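Local coordinates for protein cytochrome P450 268A2 Cyp268A2 (Mycobacterium marinum, PDB 6BLD) that is a cytochrome P450, a haem-thiolate protein of the mainly helical P450 fold that binds protoporphyrin IX with iron in its core, at residues A20-A23 with Q28-S31; E35-R40 with Y336-W341. One frame throughout, in Å; residues are numbered along the deposited sequence.

Interaction 1: A20-A23 with Q28-S31; sequences AFWA and QRES
One face of the Phe-21 ring carries Arg-29 CG, and Trp-22 NE1 lies in plane at its edge. Phe-21 CD2 lies over one face of the Trp-22 indole. One face of the Arg-29 guanidinium is turned to Trp-22 CE3, and its edge, in plane, meets Phe-21 O and a water. The contact joins the short helix 19-23 to helix 26-39, next to each other in the N-terminal part of the P450 fold. CG of Arg-29 sits 3.8 Å from the centroid of the Phe-21 ring and 22° off its normal, a CH-pi contact. The Phe-21 side chain, with CG anti to the backbone N (chi1 178°), brings the ring over the Arg-29 aliphatic chain. The Arg-29 chain then bends at chi3 and turns one face of its guanidinium to the indole. The two planes are 24° apart, while CD of Arg-29 meets Trp-22 CE3 obliquely at 3.6 Å. The polar end of Trp-22 is used outside the contact, where NE1 donates to Leu-16 O. Phe-21 O, close to Arg-29 CD at 3.5 Å, is hydrogen-bonded to Ser-24 OG. The water accepts from Arg-29 NH1 at 3.3 Å and lies 3.2 Å from Trp-22 O, to which it may donate.

Interaction 2: E35-R40 with Y336-W341; sequences ELRAER and YASGNW
Ser-338 OG is held by two groups from different parts of the chain. Arg-37 NH1 donates to it at 3.1 Å, and OG is also hydrogen-bonded to Thr-65 O. The bond from Arg-37 is nearly straight, with an angle of 163° at the hydrogen. The hydroxyl oxygen lies close to the guanidinium plane, only 5° out of it. The serine side chain sets out from its CA toward helix 26-39. Its OG also rests alongside the aliphatic part of the arginine, 3.4 Å from Arg-37 CD.

Arg-37 leaves its helix with CG anti to the carbonyl carbon and bends at chi3 (-42°). The bend brings the guanidinium against Ser-338 and the carbonyl of Trp-341. One face of the guanidinium is covered by Trp-341 O, which stands 3.3 Å above the plane and toward the rim. The angle from Arg-37 NH2 to this oxygen is too poor for a hydrogen bond. The contact is therefore a carbonyl laid over a flat cation.

In the P450 fold this ties the N-terminal helix 26-39 to the short helix that follows strand 331-335 of the mixed sheet. The two segments are 296 residues apart in sequence.

The stronger partner of Arg-37 is Glu-30, two turns earlier in helix 26-39. Asp-342 adds a long, weak ion pair at NE. Both the arginine and the serine are buried, and the nearby carboxylates probably offset the arginine charge. The Trp-341 indole turns from Arg-37 to Arg-303, with which it makes a cation-pi contact. Trp-341 CB remains near the guanidinium, 4.3 Å from Arg-37 NH1.

Overall arrangement
Along the chain, interaction 1 closes before interaction 2 opens. Their centres are 13 Å apart, and each is about 19 Å from the centre of the chain, on the same side. Both use helix 26-39. Its earlier part meets the short helix 19-23, and its later part meets helix 336-339, next to the end of strand 331-335. The two contacts touch directly through Glu-30 OE2 and Arg-37 NH2, 2.6 Å apart in a salt bridge. Helix 26-39 thus links helix 19-23, near the N-terminus, to a region much later in the sequence. Both contacts lie outside the haem pocket: the side chains of Trp-22 and Trp-341 are about 14 Å and 11 Å from the haem.

Interaction 1: A20-A23 with Q28-S31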
ATOM      1  N   ALA A  20     -11.305  13.451  12.198  1.00 25.17           N
ATOM      2  CA  ALA A  20     -12.248  13.971  11.216  1.00 25.51           C
ATOM      3  C   ALA A  20     -11.554  14.311   9.904  1.00 24.54           C
ATOM      4  O   ALA A  20     -12.135  14.137   8.827  1.00 24.77           O
ATOM      5  CB  ALA A  20     -12.965  15.198  11.777  1.00 26.94           C
ATOM      6  N   PHE A  21     -10.312  14.800   9.972  1.00 23.36           N
ATOM      7  CA  PHE A  21      -9.570  15.096   8.750  1.00 21.87           C
ATOM      8  C   PHE A  21      -9.343  13.836   7.928  1.00 20.86           C
ATOM      9  O   PHE A  21      -9.453  13.858   6.695  1.00 20.52           O
ATOM     10  CB  PHE A  21      -8.236  15.762   9.091  1.00 20.85           C
ATOM     11  CG  PHE A  21      -7.384  16.061   7.890  1.00 19.79           C
ATOM     12  CD1 PHE A  21      -7.621  17.189   7.121  1.00 19.78           C
ATOM     13  CD2 PHE A  21      -6.343  15.217   7.530  1.00 18.82           C
ATOM     14  CE1 PHE A  21      -6.839  17.469   6.016  1.00 19.37           C
ATOM     15  CE2 PHE A  21      -5.558  15.492   6.425  1.00 18.30           C
ATOM     16  CZ  PHE A  21      -5.807  16.622   5.668  1.00 18.68           C
ATOM     17  N   TRP A  22      -9.028  12.725   8.590  1.00 20.21           N
ATOM     18  CA  TRP A  22      -8.798  11.462   7.906  1.00 19.62           C
ATOM     19  C   TRP A  22     -10.080  10.676   7.675  1.00 21.18           C
ATOM     20  O   TRP A  22     -10.031   9.601   7.068  1.00 21.20           O
ATOM     21  CB  TRP A  22      -7.782  10.628   8.692  1.00 17.74           C
ATOM     22  CG  TRP A  22      -6.426  11.253   8.651  1.00 16.59           C
ATOM     23  CD1 TRP A  22      -5.778  11.878   9.675  1.00 16.69           C
ATOM     24  CD2 TRP A  22      -5.561  11.346   7.513  1.00 15.77           C
ATOM     25  NE1 TRP A  22      -4.557  12.344   9.249  1.00 16.33           N
ATOM     26  CE2 TRP A  22      -4.400  12.029   7.924  1.00 16.03           C
ATOM     27  CE3 TRP A  22      -5.654  10.909   6.187  1.00 14.96           C
ATOM     28  CZ2 TRP A  22      -3.340  12.286   7.059  1.00 15.82           C
ATOM     29  CZ3 TRP A  22      -4.600  11.167   5.328  1.00 14.01           C
ATOM     30  CH2 TRP A  22      -3.459  11.848   5.767  1.00 15.86           C
ATOM     31  N   ALA A  23     -11.219  11.186   8.137  1.00 23.00           N
ATOM     32  CA  ALA A  23     -12.524  10.649   7.781  1.00 25.05           C
ATOM     33  C   ALA A  23     -13.196  11.447   6.673  1.00 26.44           C
ATOM     34  O   ALA A  23     -14.271  11.056   6.208  1.00 26.30           O
ATOM     35  CB  ALA A  23     -13.433  10.602   9.014  1.00 26.23           C
ATOM     36  N   GLN A  28     -11.100  17.066  -0.000  1.00 24.53           N
ATOM     37  CA  GLN A  28     -10.986  18.015   1.101  1.00 24.78           C
ATOM     38  C   GLN A  28      -9.571  18.037   1.665  1.00 24.19           C
ATOM     39  O   GLN A  28      -9.034  19.108   1.971  1.00 24.54           O
ATOM     40  CB  GLN A  28     -11.995  17.675   2.196  1.00 25.09           C
ATOM     41  CG  GLN A  28     -11.751  18.414   3.499  1.00 25.78           C
ATOM     42  CD  GLN A  28     -13.014  18.603   4.310  1.00 26.95           C
ATOM     43  OE1 GLN A  28     -14.044  17.991   4.028  1.00 27.43           O
ATOM     44  NE2 GLN A  28     -12.942  19.452   5.327  1.00 27.67           N
ATOM     45  N   ARG A  29      -8.950  16.862   1.803  1.00 23.28           N
ATOM     46  CA  ARG A  29      -7.575  16.805   2.289  1.00 22.53           C
ATOM     47  C   ARG A  29      -6.613  17.478   1.321  1.00 22.69           C
ATOM     48  O   ARG A  29      -5.595  18.036   1.746  1.00 22.87           O
ATOM     49  CB  ARG A  29      -7.161  15.352   2.526  1.00 21.39           C
ATOM     50  CG  ARG A  29      -7.922  14.655   3.645  1.00 21.39           C
ATOM     51  CD  ARG A  29      -7.233  13.364   4.064  1.00 21.09           C
ATOM     52  NE  ARG A  29      -7.333  12.330   3.039  1.00 21.17           N
ATOM     53  CZ  ARG A  29      -8.299  11.417   2.994  1.00 22.25           C
ATOM     54  NH1 ARG A  29      -9.250  11.410   3.919  1.00 22.83           N
ATOM     55  NH2 ARG A  29      -8.313  10.512   2.025  1.00 22.56           N
ATOM     56  N   GLU A  30      -6.920  17.445   0.021  1.00 22.96           N
ATOM     57  CA  GLU A  30      -6.032  18.051  -0.967  1.00 22.98           C
ATOM     58  C   GLU A  30      -5.982  19.567  -0.814  1.00 23.97           C
ATOM     59  O   GLU A  30      -4.932  20.182  -1.034  1.00 24.24           O
ATOM     60  CB  GLU A  30      -6.472  17.655  -2.379  1.00 22.66           C
ATOM     61  CG  GLU A  30      -5.962  18.564  -3.496  1.00 23.25           C
ATOM     62  CD  GLU A  30      -4.447  18.545  -3.643  1.00 23.15           C
ATOM     63  OE1 GLU A  30      -3.795  17.632  -3.095  1.00 22.93           O
ATOM     64  OE2 GLU A  30      -3.908  19.449  -4.315  1.00 23.94           O
ATOM     65  N   SER A  31      -7.102  20.187  -0.431  1.00 24.36           N
ATOM     66  CA  SER A  31      -7.093  21.626  -0.185  1.00 25.25           C
ATOM     67  C   SER A  31      -6.160  21.986   0.964  1.00 23.92           C
ATOM     68  O   SER A  31      -5.571  23.073   0.970  1.00 23.70           O
ATOM     69  CB  SER A  31      -8.511  22.122   0.099  1.00 27.33           C
ATOM     70  OG  SER A  31      -9.193  21.243   0.976  1.00 28.61           O
TER
HETATM   71  O   HOH W   1     -11.495   9.026   4.225  1.00 40.53           O

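Interaction 2: E35-R40 with Y336-W341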
ATOM      1  N   GLU A  35      -2.345  24.066   0.151  1.00 23.54           N
ATOM      2  CA  GLU A  35      -1.823  25.256   0.818  1.00 25.02           C
ATOM      3  C   GLU A  35      -0.450  24.990   1.420  1.00 23.71           C
ATOM      4  O   GLU A  35       0.439  25.848   1.362  1.00 24.03           O
ATOM      5  CB  GLU A  35      -2.792  25.736   1.897  1.00 27.26           C
ATOM      6  CG  GLU A  35      -2.217  26.843   2.776  1.00 29.97           C
ATOM      7  CD  GLU A  35      -3.228  27.411   3.754  1.00 32.84           C
ATOM      8  OE1 GLU A  35      -2.804  28.023   4.759  1.00 34.24           O
ATOM      9  OE2 GLU A  35      -4.441  27.250   3.519  1.00 33.77           O
ATOM     10  N   LEU A  36      -0.259  23.807   2.007  1.00 23.09           N
ATOM     11  CA  LEU A  36       1.048  23.454   2.549  1.00 23.14           C
ATOM     12  C   LEU A  36       2.094  23.381   1.444  1.00 22.79           C
ATOM     13  O   LEU A  36       3.167  23.984   1.553  1.00 19.21           O
ATOM     14  CB  LEU A  36       0.961  22.128   3.304  1.00 23.00           C
ATOM     15  CG  LEU A  36       0.164  22.159   4.609  1.00 18.13           C
ATOM     16  CD1 LEU A  36       0.088  20.770   5.219  1.00 17.30           C
ATOM     17  CD2 LEU A  36       0.776  23.146   5.591  1.00 22.96           C
ATOM     18  N   ARG A  37       1.790  22.656   0.362  1.00 22.13           N
ATOM     19  CA  ARG A  37       2.720  22.573  -0.759  1.00 22.43           C
ATOM     20  C   ARG A  37       3.119  23.953  -1.265  1.00 25.46           C
ATOM     21  O   ARG A  37       4.257  24.150  -1.703  1.00 25.97           O
ATOM     22  CB  ARG A  37       2.104  21.763  -1.904  1.00 20.35           C
ATOM     23  CG  ARG A  37       2.184  20.254  -1.728  1.00 18.29           C
ATOM     24  CD  ARG A  37       1.908  19.518  -3.035  1.00 17.59           C
ATOM     25  NE  ARG A  37       0.794  20.108  -3.773  1.00 17.80           N
ATOM     26  CZ  ARG A  37      -0.472  19.713  -3.664  1.00 17.56           C
ATOM     27  NH1 ARG A  37      -0.794  18.721  -2.846  1.00 16.89           N
ATOM     28  NH2 ARG A  37      -1.418  20.313  -4.374  1.00 18.26           N
ATOM     29  N   ALA A  38       2.207  24.921  -1.199  1.00 28.48           N
ATOM     30  CA  ALA A  38       2.491  26.240  -1.747  1.00 32.57           C
ATOM     31  C   ALA A  38       3.237  27.119  -0.747  1.00 34.55           C
ATOM     32  O   ALA A  38       4.217  27.781  -1.103  1.00 35.52           O
ATOM     33  CB  ALA A  38       1.193  26.914  -2.196  1.00 34.10           C
ATOM     34  N   GLU A  39       2.792  27.137   0.510  1.00 35.07           N
ATOM     35  CA  GLU A  39       3.314  28.079   1.495  1.00 36.67           C
ATOM     36  C   GLU A  39       4.342  27.464   2.440  1.00 35.60           C
ATOM     37  O   GLU A  39       5.417  28.038   2.641  1.00 36.24           O
ATOM     38  CB  GLU A  39       2.161  28.683   2.308  1.00 38.93           C
ATOM     39  CG  GLU A  39       0.942  29.103   1.485  1.00 40.71           C
ATOM     40  CD  GLU A  39       1.224  30.233   0.506  1.00 43.27           C
ATOM     41  OE1 GLU A  39       2.314  30.841   0.570  1.00 44.42           O
ATOM     42  OE2 GLU A  39       0.342  30.514  -0.334  1.00 44.42           O
ATOM     43  N   ARG A  40       4.031  26.318   3.045  1.00 32.29           N
ATOM     44  CA  ARG A  40       4.899  25.684   4.040  1.00 30.33           C
ATOM     45  C   ARG A  40       5.034  24.205   3.703  1.00 27.85           C
ATOM     46  O   ARG A  40       4.405  23.349   4.342  1.00 27.09           O
ATOM     47  CB  ARG A  40       4.354  25.891   5.454  1.00 30.80           C
ATOM     48  CG  ARG A  40       4.007  27.341   5.771  1.00 32.19           C
ATOM     49  CD  ARG A  40       3.293  27.485   7.108  1.00 32.22           C
ATOM     50  NE  ARG A  40       2.005  26.797   7.141  1.00 31.13           N
ATOM     51  CZ  ARG A  40       0.901  27.232   6.539  1.00 30.47           C
ATOM     52  NH1 ARG A  40      -0.222  26.534   6.634  1.00 29.53           N
ATOM     53  NH2 ARG A  40       0.918  28.361   5.845  1.00 31.41           N
ATOM     54  N   TYR A 336       2.075  10.733   0.294  1.00 13.18           N
ATOM     55  CA  TYR A 336       2.176  10.362  -1.114  1.00 14.23           C
ATOM     56  C   TYR A 336       1.030  10.929  -1.944  1.00 14.55           C
ATOM     57  O   TYR A 336       1.222  11.256  -3.121  1.00 13.89           O
ATOM     58  CB  TYR A 336       2.221   8.842  -1.248  1.00 13.00           C
ATOM     59  CG  TYR A 336       3.362   8.188  -0.503  1.00 13.90           C
ATOM     60  CD1 TYR A 336       3.122   7.220   0.464  1.00 13.45           C
ATOM     61  CD2 TYR A 336       4.680   8.532  -0.773  1.00 14.10           C
ATOM     62  CE1 TYR A 336       4.164   6.615   1.142  1.00 13.78           C
ATOM     63  CE2 TYR A 336       5.727   7.933  -0.102  1.00 13.78           C
ATOM     64  CZ  TYR A 336       5.464   6.976   0.853  1.00 14.15           C
ATOM     65  OH  TYR A 336       6.508   6.378   1.519  1.00 15.12           O
ATOM     66  N   ALA A 337      -0.168  11.040  -1.361  1.00 14.33           N
ATOM     67  CA  ALA A 337      -1.285  11.629  -2.092  1.00 14.49           C
ATOM     68  C   ALA A 337      -1.037  13.100  -2.396  1.00 15.38           C
ATOM     69  O   ALA A 337      -1.461  13.598  -3.445  1.00 15.70           O
ATOM     70  CB  ALA A 337      -2.585  11.462  -1.304  1.00 14.05           C
ATOM     71  N   SER A 338      -0.359  13.809  -1.492  1.00 15.35           N
ATOM     72  CA  SER A 338       0.013  15.191  -1.773  1.00 15.65           C
ATOM     73  C   SER A 338       1.098  15.257  -2.840  1.00 15.72           C
ATOM     74  O   SER A 338       1.043  16.106  -3.739  1.00 16.27           O
ATOM     75  CB  SER A 338       0.476  15.882  -0.492  1.00 15.72           C
ATOM     76  OG  SER A 338       0.949  17.189  -0.766  1.00 16.31           O
ATOM     77  N   GLY A 339       2.089  14.367  -2.760  1.00 14.76           N
ATOM     78  CA  GLY A 339       3.143  14.351  -3.759  1.00 14.95           C
ATOM     79  C   GLY A 339       2.649  13.992  -5.145  1.00 16.70           C
ATOM     80  O   GLY A 339       3.193  14.473  -6.144  1.00 17.07           O
ATOM     81  N   ASN A 340       1.618  13.152  -5.232  1.00 16.29           N
ATOM     82  CA  ASN A 340       1.067  12.775  -6.528  1.00 16.91           C
ATOM     83  C   ASN A 340       0.094  13.807  -7.082  1.00 17.99           C
ATOM     84  O   ASN A 340      -0.315  13.687  -8.242  1.00 18.38           O
ATOM     85  CB  ASN A 340       0.386  11.408  -6.430  1.00 14.78           C
ATOM     86  CG  ASN A 340       1.381  10.266  -6.431  1.00 14.88           C
ATOM     87  OD1 ASN A 340       2.522  10.426  -6.868  1.00 14.61           O
ATOM     88  ND2 ASN A 340       0.959   9.107  -5.938  1.00 14.53           N
ATOM     89  N   TRP A 341      -0.288  14.807  -6.286  1.00 18.59           N
ATOM     90  CA  TRP A 341      -1.067  15.942  -6.764  1.00 20.32           C
ATOM     91  C   TRP A 341      -0.231  17.217  -6.819  1.00 21.66           C
ATOM     92  O   TRP A 341      -0.783  18.318  -6.919  1.00 22.06           O
ATOM     93  CB  TRP A 341      -2.302  16.151  -5.886  1.00 20.53           C
ATOM     94  CG  TRP A 341      -3.559  15.591  -6.487  1.00 21.22           C
ATOM     95  CD1 TRP A 341      -4.619  16.297  -6.977  1.00 22.16           C
ATOM     96  CD2 TRP A 341      -3.880  14.207  -6.668  1.00 21.04           C
ATOM     97  NE1 TRP A 341      -5.582  15.438  -7.448  1.00 22.52           N
ATOM     98  CE2 TRP A 341      -5.153  14.149  -7.270  1.00 21.97           C
ATOM     99  CE3 TRP A 341      -3.218  13.010  -6.375  1.00 20.75           C
ATOM    100  CZ2 TRP A 341      -5.775  12.942  -7.587  1.00 22.19           C
ATOM    101  CZ3 TRP A 341      -3.837  11.813  -6.690  1.00 20.69           C
ATOM    102  CH2 TRP A 341      -5.102  11.788  -7.289  1.00 21.50           C
TER